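Local coordinates for secreted protein (Kutzneria albida DSM 43870, PDB 5M6Q), which probably cross-links proteins as a microbial transglutaminase, transferring the acyl group of a glutamine side chain to an amine, at residues R149-R152 / E153-Q156. Numbering follows the deposited sequence.
Sequences RPDR and ETDQ
Asp-151 turns its carboxylate towards the N-H groups of Glu-153 and Thr-154, and OD1 takes both at once: Glu-153 N at 2.7 Å, on the anti side of the carboxylate, and Thr-154 N at 3.0 Å, from above its plane. With CG anti to its own backbone N (chi1 -171°), OD1 is brought to these amides, and the pair of bonds limits the rotation of the group. Thr-154 lies aslant this side chain, OG1 resting 3.3 Å from Asp-151 CB while also accepting from Gln-156 N. A valine in place of this threonine would probably leave the N-H of Gln-156 without this acceptor and so lose the ST turn. Beyond the opposite side of the backbone, Pro-150 and Asp-155 run side by side, CB of the proline 3.4 Å from Asp-155 OD1; the other oxygen, OD2, is held by Ser-69 and Thr-72. Glu-153 leads outward to a salt bridge with Arg-105. The main chain closes the loop twice, by Asp-151 N to Gln-156 O (2.9 Å, nearly straight) and Asp-155 N to Asp-151 O (2.7 Å, more bent). With the left-handed Asp-155, these bonds fit a beta-bulge loop at the surface, combined with an Asx turn at Asp-151 and an ST turn at Thr-154.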
ATOM      1  N   ARG A 149      11.422 -13.715  -0.154  1.00 29.38           N
ATOM      2  CA  ARG A 149      12.079 -13.517   1.131  1.00 27.87           C
ATOM      3  C   ARG A 149      12.733 -12.138   1.178  1.00 30.73           C
ATOM      4  O   ARG A 149      13.356 -11.700   0.207  1.00 26.73           O
ATOM      5  CB  ARG A 149      13.111 -14.613   1.399  1.00 27.49           C
ATOM      6  CG  ARG A 149      12.497 -16.028   1.494  1.00 36.60           C
ATOM      7  CD  ARG A 149      11.997 -16.447   2.910  1.00 38.97           C
ATOM      8  NE  ARG A 149      10.980 -15.563   3.497  1.00 33.17           N
ATOM      9  CZ  ARG A 149       9.728 -15.458   3.061  1.00 33.55           C
ATOM     10  NH1 ARG A 149       9.323 -16.174   2.019  1.00 33.25           N
ATOM     11  NH2 ARG A 149       8.881 -14.624   3.656  1.00 32.75           N
ATOM     12  N   PRO A 150      12.580 -11.441   2.313  1.00 23.27           N
ATOM     13  CA  PRO A 150      13.184 -10.113   2.446  1.00 26.47           C
ATOM     14  C   PRO A 150      14.702 -10.194   2.455  1.00 24.09           C
ATOM     15  O   PRO A 150      15.279 -11.133   2.990  1.00 26.89           O
ATOM     16  CB  PRO A 150      12.645  -9.601   3.789  1.00 24.67           C
ATOM     17  CG  PRO A 150      11.481 -10.533   4.144  1.00 26.98           C
ATOM     18  CD  PRO A 150      11.869 -11.856   3.536  1.00 28.36           C
ATOM     19  N   ASP A 151      15.331  -9.235   1.797  1.00 24.48           N
ATOM     20  CA  ASP A 151      16.769  -9.060   1.865  1.00 26.46           C
ATOM     21  C   ASP A 151      17.203  -9.054   3.336  1.00 32.80           C
ATOM     22  O   ASP A 151      16.698  -8.257   4.131  1.00 28.30           O
ATOM     23  CB  ASP A 151      17.162  -7.753   1.173  1.00 24.20           C
ATOM     24  CG  ASP A 151      18.659  -7.602   1.008  1.00 28.59           C
ATOM     25  OD1 ASP A 151      19.353  -7.354   2.018  1.00 27.94           O
ATOM     26  OD2 ASP A 151      19.130  -7.703  -0.143  1.00 30.03           O
ATOM     27  N   ARG A 152      18.125  -9.944   3.699  1.00 29.12           N
ATOM     28  CA  ARG A 152      18.605 -10.032   5.080  1.00 34.04           C
ATOM     29  C   ARG A 152      19.196  -8.722   5.591  1.00 34.83           C
ATOM     30  O   ARG A 152      19.330  -8.534   6.798  1.00 37.92           O
ATOM     31  CB  ARG A 152      19.665 -11.131   5.223  1.00 36.28           C
ATOM     32  CG  ARG A 152      19.149 -12.552   5.117  1.00 39.90           C
ATOM     33  CD  ARG A 152      20.305 -13.563   5.148  1.00 45.41           C
ATOM     34  NE  ARG A 152      20.727 -13.945   3.797  1.00 53.83           N
ATOM     35  CZ  ARG A 152      21.920 -13.691   3.263  1.00 48.30           C
ATOM     36  NH1 ARG A 152      22.863 -13.068   3.962  1.00 40.31           N
ATOM     37  NH2 ARG A 152      22.170 -14.079   2.021  1.00 47.46           N
ATOM     38  N   GLU A 153      19.566  -7.817   4.693  1.00 28.17           N
ATOM     39  CA  GLU A 153      20.156  -6.558   5.141  1.00 28.12           C
ATOM     40  C   GLU A 153      19.166  -5.383   5.079  1.00 29.74           C
ATOM     41  O   GLU A 153      19.079  -4.588   6.000  1.00 28.85           O
ATOM     42  CB  GLU A 153      21.408  -6.237   4.318  1.00 31.88           C
ATOM     43  CG  GLU A 153      22.336  -5.227   4.975  1.00 44.68           C
ATOM     44  CD  GLU A 153      23.003  -4.271   3.972  1.00 55.25           C
ATOM     45  OE1 GLU A 153      22.674  -4.331   2.765  1.00 57.19           O
ATOM     46  OE2 GLU A 153      23.848  -3.444   4.394  1.00 56.67           O
ATOM     47  N   THR A 154      18.411  -5.280   3.997  1.00 25.21           N
ATOM     48  CA  THR A 154      17.569  -4.110   3.810  1.00 29.81           C
ATOM     49  C   THR A 154      16.098  -4.398   4.054  1.00 27.05           C
ATOM     50  O   THR A 154      15.291  -3.468   4.051  1.00 24.93           O
ATOM     51  CB  THR A 154      17.703  -3.543   2.399  1.00 25.00           C
ATOM     52  OG1 THR A 154      17.182  -4.493   1.459  1.00 26.32           O
ATOM     53  CG2 THR A 154      19.152  -3.243   2.091  1.00 25.08           C
ATOM     54  N   ASP A 155      15.763  -5.676   4.233  1.00 23.61           N
ATOM     55  CA  ASP A 155      14.384  -6.104   4.429  1.00 22.41           C
ATOM     56  C   ASP A 155      13.534  -5.896   3.156  1.00 27.97           C
ATOM     57  O   ASP A 155      12.307  -6.018   3.194  1.00 23.80           O
ATOM     58  CB  ASP A 155      13.777  -5.346   5.622  1.00 27.40           C
ATOM     59  CG  ASP A 155      12.576  -6.049   6.230  1.00 33.33           C
ATOM     60  OD1 ASP A 155      12.556  -7.305   6.271  1.00 33.35           O
ATOM     61  OD2 ASP A 155      11.661  -5.331   6.696  1.00 36.02           O
ATOM     62  N   GLN A 156      14.166  -5.600   2.019  1.00 24.16           N
ATOM     63  CA  GLN A 156      13.380  -5.346   0.809  1.00 22.87           C
ATOM     64  C   GLN A 156      12.955  -6.642   0.133  1.00 21.22           C
ATOM     65  O   GLN A 156      13.716  -7.594   0.042  1.00 22.74           O
ATOM     66  CB  GLN A 156      14.140  -4.465  -0.200  1.00 19.32           C
ATOM     67  CG  GLN A 156      13.301  -4.081  -1.434  1.00 18.50           C
ATOM     68  CD  GLN A 156      13.932  -2.940  -2.241  1.00 24.13           C
ATOM     69  OE1 GLN A 156      15.114  -2.652  -2.089  1.00 25.21           O
ATOM     70  NE2 GLN A 156      13.141  -2.288  -3.088  1.00 23.66           N
TER